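Local coordinates for Vv2_1132 (Vibrio vulnificus CMCP6, PDB 5Y9S), which acts as a LysR-family transcriptional regulator, with a winged helix-turn-helix DNA-binding domain and a regulatory domain that probably binds an effector, and assembles as a tetramer, at the interface of chains A and B. Residues are numbered along the deposited sequence; one frame, centred on the assembly and turned at random. Chains: chain A/B, Vv2_1132.

Contact 1: the interface of chains A and B. Residues chain A 86-87, 90; chain B 50-51, 53, 71-72, 75.
A:Thr86, A:Lys87 and A:Phe90, on the last turn of linker helix 67-90, meet the first turns of the equivalent helix 67-91 of chain B (B:Lys71, B:Phe72, B:Tyr75), end against start as in an antiparallel pair, and also the end of helix 37-51. A:Phe90 is the hub, hiding 97 Å² of its surface. Its CG is anti to the carbonyl carbon (chi1 -79°), which points the ring toward chain B. Its rim atom CE1 comes down over one face of the B:Tyr75 ring, 3.7 Å from CE1 of that tyrosine. The ring planes stand at 75° with centroids 5.1 Å apart, an edge-to-face pair rather than a flat stack. The aliphatic chain of B:Lys71 runs past A:Phe90 in the opposite direction, with B:Lys71 CD 3.6 Å from A:Phe90 CE2. At the root of the ring, B:Ile51 brings its branch tip CD1 to 3.7 Å from A:Phe90 CB. A:Thr86 divides its branches by polarity: its methyl CG2 packs 3.9 Å from B:Phe72 CE1, while its hydroxyl OG1 lies beside CD2 of B:Tyr75. A:Thr86 OG1 is 2.8 Å from the oxygen of water 1. The same water oxygen lies 2.9 Å from the backbone O of B:Tyr75, so it bridges the chains beside the apolar core. A:Lys87, bent at chi2 and chi4, carries its ammonium NZ over the five-membered ring of B:Trp50, 4.1 Å from the ring centroid, consistent with a cation-pi contact. The lysine tail is modelled too tightly against the tryptophan backbone, however, which makes the fine detail of this pairing doubtful. By joining one chain's linker helix to the other's linker helix and DNA-binding domain, the patch helps hold the dimer together and probably limits how its DNA-binding heads can move.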
loop_
_atom_site.group_PDB
_atom_site.type_symbol
_atom_site.label_atom_id
_atom_site.label_comp_id
_atom_site.label_asym_id
_atom_site.label_seq_id
_atom_site.Cartn_x
_atom_site.Cartn_y
_atom_site.Cartn_z
ATOM N N THR A 86 -14.792 -1.146 -19.402
ATOM C CA THR A 86 -13.502 -0.649 -19.849
ATOM C C THR A 86 -12.602 -1.796 -20.282
ATOM O O THR A 86 -12.083 -1.808 -21.403
ATOM C CB THR A 86 -12.845 0.154 -18.738
ATOM O OG1 THR A 86 -13.648 1.297 -18.429
ATOM C CG2 THR A 86 -11.429 0.590 -19.158
ATOM N N LYS A 87 -12.447 -2.797 -19.415
ATOM C CA LYS A 87 -11.624 -3.950 -19.749
ATOM C C LYS A 87 -12.153 -4.660 -20.986
ATOM O O LYS A 87 -11.381 -5.005 -21.890
ATOM C CB LYS A 87 -11.554 -4.888 -18.547
ATOM C CG LYS A 87 -10.196 -4.897 -17.857
ATOM C CD LYS A 87 -9.197 -5.604 -18.759
ATOM C CE LYS A 87 -7.788 -5.563 -18.231
ATOM N NZ LYS A 87 -7.555 -6.290 -16.951
ATOM N N PHE A 90 -11.502 -2.964 -24.402
ATOM C CA PHE A 90 -10.113 -2.937 -24.840
ATOM C C PHE A 90 -9.494 -4.318 -25.028
ATOM O O PHE A 90 -8.351 -4.407 -25.480
ATOM C CB PHE A 90 -9.279 -2.094 -23.867
ATOM C CG PHE A 90 -9.441 -0.615 -24.105
ATOM C CD1 PHE A 90 -10.482 0.085 -23.522
ATOM C CD2 PHE A 90 -8.593 0.056 -24.967
ATOM C CE1 PHE A 90 -10.652 1.435 -23.772
ATOM C CE2 PHE A 90 -8.752 1.405 -25.219
ATOM C CZ PHE A 90 -9.783 2.097 -24.623
ATOM N N TRP B 50 -2.243 -2.817 -17.532
ATOM C CA TRP B 50 -3.581 -3.193 -17.086
ATOM C C TRP B 50 -4.562 -3.096 -18.235
ATOM O O TRP B 50 -5.337 -4.020 -18.478
ATOM C CB TRP B 50 -4.032 -2.314 -15.916
ATOM C CG TRP B 50 -5.423 -2.632 -15.383
ATOM C CD1 TRP B 50 -5.755 -3.559 -14.419
ATOM C CD2 TRP B 50 -6.657 -2.030 -15.793
ATOM N NE1 TRP B 50 -7.114 -3.554 -14.204
ATOM C CE2 TRP B 50 -7.692 -2.629 -15.033
ATOM C CE3 TRP B 50 -6.986 -1.034 -16.717
ATOM C CZ2 TRP B 50 -9.028 -2.258 -15.164
ATOM C CZ3 TRP B 50 -8.325 -0.673 -16.856
ATOM C CH2 TRP B 50 -9.324 -1.285 -16.083
ATOM N N ILE B 51 -4.523 -1.996 -18.985
ATOM C CA ILE B 51 -5.444 -1.900 -20.095
ATOM C C ILE B 51 -5.021 -2.820 -21.236
ATOM O O ILE B 51 -5.847 -3.131 -22.097
ATOM C CB ILE B 51 -5.585 -0.445 -20.566
ATOM C CG1 ILE B 51 -6.911 -0.306 -21.301
ATOM C CG2 ILE B 51 -4.429 -0.026 -21.473
ATOM C CD1 ILE B 51 -8.053 -0.954 -20.533
ATOM N N VAL B 53 -2.768 -2.341 -23.807
ATOM C CA VAL B 53 -2.123 -1.749 -24.994
ATOM C C VAL B 53 -1.403 -0.462 -24.617
ATOM O O VAL B 53 -1.803 0.196 -23.645
ATOM C CB VAL B 53 -3.128 -1.436 -26.112
ATOM C CG1 VAL B 53 -3.444 -2.688 -26.912
ATOM C CG2 VAL B 53 -4.371 -0.793 -25.539
ATOM N N LYS B 71 -8.932 6.525 -27.837
ATOM C CA LYS B 71 -10.125 5.779 -27.441
ATOM C C LYS B 71 -10.316 5.789 -25.922
ATOM O O LYS B 71 -11.445 5.859 -25.433
ATOM C CB LYS B 71 -10.023 4.344 -27.974
ATOM C CG LYS B 71 -11.270 3.469 -27.842
ATOM C CD LYS B 71 -10.890 1.975 -27.997
ATOM C CE LYS B 71 -12.057 1.005 -27.715
ATOM N NZ LYS B 71 -12.966 0.914 -28.866
ATOM N N PHE B 72 -9.222 5.766 -25.161
ATOM C CA PHE B 72 -9.314 5.636 -23.708
ATOM C C PHE B 72 -9.713 6.919 -22.993
ATOM O O PHE B 72 -10.131 6.856 -21.836
ATOM C CB PHE B 72 -7.975 5.160 -23.154
ATOM C CG PHE B 72 -8.014 4.763 -21.702
ATOM C CD1 PHE B 72 -8.564 3.553 -21.313
ATOM C CD2 PHE B 72 -7.459 5.582 -20.728
ATOM C CE1 PHE B 72 -8.576 3.176 -19.969
ATOM C CE2 PHE B 72 -7.460 5.200 -19.389
ATOM C CZ PHE B 72 -8.017 4.005 -19.009
ATOM N N TYR B 75 -13.083 6.841 -21.371
ATOM C CA TYR B 75 -13.175 5.862 -20.292
ATOM C C TYR B 75 -12.554 6.403 -19.013
ATOM O O TYR B 75 -13.109 6.209 -17.917
ATOM C CB TYR B 75 -12.511 4.555 -20.702
ATOM C CG TYR B 75 -13.212 3.854 -21.832
ATOM C CD1 TYR B 75 -12.988 4.220 -23.161
ATOM C CD2 TYR B 75 -14.101 2.823 -21.578
ATOM C CE1 TYR B 75 -13.620 3.566 -24.199
ATOM C CE2 TYR B 75 -14.733 2.164 -22.614
ATOM C CZ TYR B 75 -14.486 2.544 -23.914
ATOM O OH TYR B 75 -15.134 1.892 -24.922
HETATM O O HOH W 1 -14.772 3.882 -18.126
#

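Contact 2: the interface of chains A and B. Residues chain A 12, 33, 43; chain B 5.
The helix-turn-helix of chain A receives the N-terminal arm of chain B here: A:Arg33 lies in the turn between helix 26-32 and helix 37-51, the recognition helix, and meets B:Met5, the first modelled residue of its chain. The thioether comes in at the outer end of the guanidinium group, obliquely above its plane, with SD and CE both on the same side. The two side chains cross at about a right angle. B:Met5 SD is 3.3 Å from A:Arg33 NH1, and B:Met5 CE, the methyl, is 3.4 Å from A:Arg33 NH2. The central carbon A:Arg33 CZ is 3.9 Å from B:Met5 CE. These separations fit packing against the guanidinium and do not by themselves establish a hydrogen bond to sulfur. A hook at chi3 (77°) turns the methionine's methyl inward toward the basic cluster. B:Met5 is poorly ordered, however, and its exact pose deserves little weight.

The arginine has firmer support within its own chain. Bent at chi2 and chi3, it directs NH2 to the backbone O of A:Lys12, near the start of helix 11-23, with a hydrogen bond of 3.1 Å. The donor sits in the carbonyl plane on a lone pair, but the bond is imperfectly straight (137° at H), and the oxygen is tilted 27° out of the guanidinium plane. This link probably helps set the turn of the guanidinium. A:Lys12 also lays its aliphatic CD over the centre of one face of the A:Arg43 guanidinium, while A:Arg43 itself only skirts the methionine, with NH2 4.4 Å from B:Met5 CE. The patch is small, 110 Å² in all. It may lightly tether one chain's N-terminal arm to its partner's DNA-binding domain, beside basic residues that could serve DNA contact.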
loop_
_atom_site.group_PDB
_atom_site.type_symbol
_atom_site.label_atom_id
_atom_site.label_comp_id
_atom_site.label_asym_id
_atom_site.label_seq_id
_atom_site.Cartn_x
_atom_site.Cartn_y
_atom_site.Cartn_z
ATOM N N LYS A 12 -11.266 -2.802 -4.699
ATOM C CA LYS A 12 -11.649 -4.057 -4.049
ATOM C C LYS A 12 -12.636 -3.842 -2.905
ATOM O O LYS A 12 -13.317 -4.794 -2.489
ATOM C CB LYS A 12 -10.393 -4.785 -3.541
ATOM C CG LYS A 12 -9.633 -3.983 -2.479
ATOM C CD LYS A 12 -8.425 -4.703 -1.872
ATOM C CE LYS A 12 -7.531 -3.701 -1.080
ATOM N NZ LYS A 12 -6.478 -4.308 -0.169
ATOM N N ARG A 33 -14.145 -13.383 0.239
ATOM C CA ARG A 33 -13.203 -12.465 -0.366
ATOM C C ARG A 33 -11.758 -12.964 -0.230
ATOM O O ARG A 33 -10.829 -12.218 -0.530
ATOM C CB ARG A 33 -13.375 -11.087 0.269
ATOM C CG ARG A 33 -14.652 -10.315 -0.080
ATOM C CD ARG A 33 -14.789 -10.107 -1.573
ATOM N NE ARG A 33 -14.024 -8.923 -1.949
ATOM C CZ ARG A 33 -13.405 -8.787 -3.112
ATOM N NH1 ARG A 33 -13.500 -9.745 -4.044
ATOM N NH2 ARG A 33 -12.724 -7.685 -3.355
ATOM N N ARG A 43 -10.838 -3.686 6.027
ATOM C CA ARG A 43 -11.106 -3.092 4.717
ATOM C C ARG A 43 -12.482 -2.423 4.703
ATOM O O ARG A 43 -12.651 -1.321 4.159
ATOM C CB ARG A 43 -11.005 -4.158 3.629
ATOM C CG ARG A 43 -9.594 -4.291 3.030
ATOM C CD ARG A 43 -9.310 -5.701 2.523
ATOM N NE ARG A 43 -10.208 -6.133 1.435
ATOM C CZ ARG A 43 -9.791 -6.947 0.465
ATOM N NH1 ARG A 43 -8.524 -7.365 0.476
ATOM N NH2 ARG A 43 -10.614 -7.346 -0.502
ATOM N N MET B 5 -6.216 -12.499 -7.303
ATOM C CA MET B 5 -7.018 -11.272 -7.333
ATOM C C MET B 5 -6.221 -10.030 -6.917
ATOM O O MET B 5 -6.554 -9.378 -5.921
ATOM C CB MET B 5 -8.244 -11.407 -6.420
ATOM C CG MET B 5 -9.399 -10.508 -6.851
ATOM S SD MET B 5 -10.647 -10.170 -5.595
ATOM C CE MET B 5 -9.839 -8.954 -4.571
#

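About 22 Å separates the C-alpha centres of contact 1 and contact 2, and both belong to the same two-fold symmetric interface, so each recurs with the chains exchanged. Helix 37-51 is the common element: its C-terminal end in chain B takes part in contact 1, while its middle in chain A borders contact 2. The two differ greatly in weight, with 349 Å² buried in contact 1 against 110 Å² in contact 2. Of the two patches, contact 1 probably contributes more to holding the pair together, whereas the poorly ordered arm adds a peripheral link between DNA-binding domains inside the tetramer.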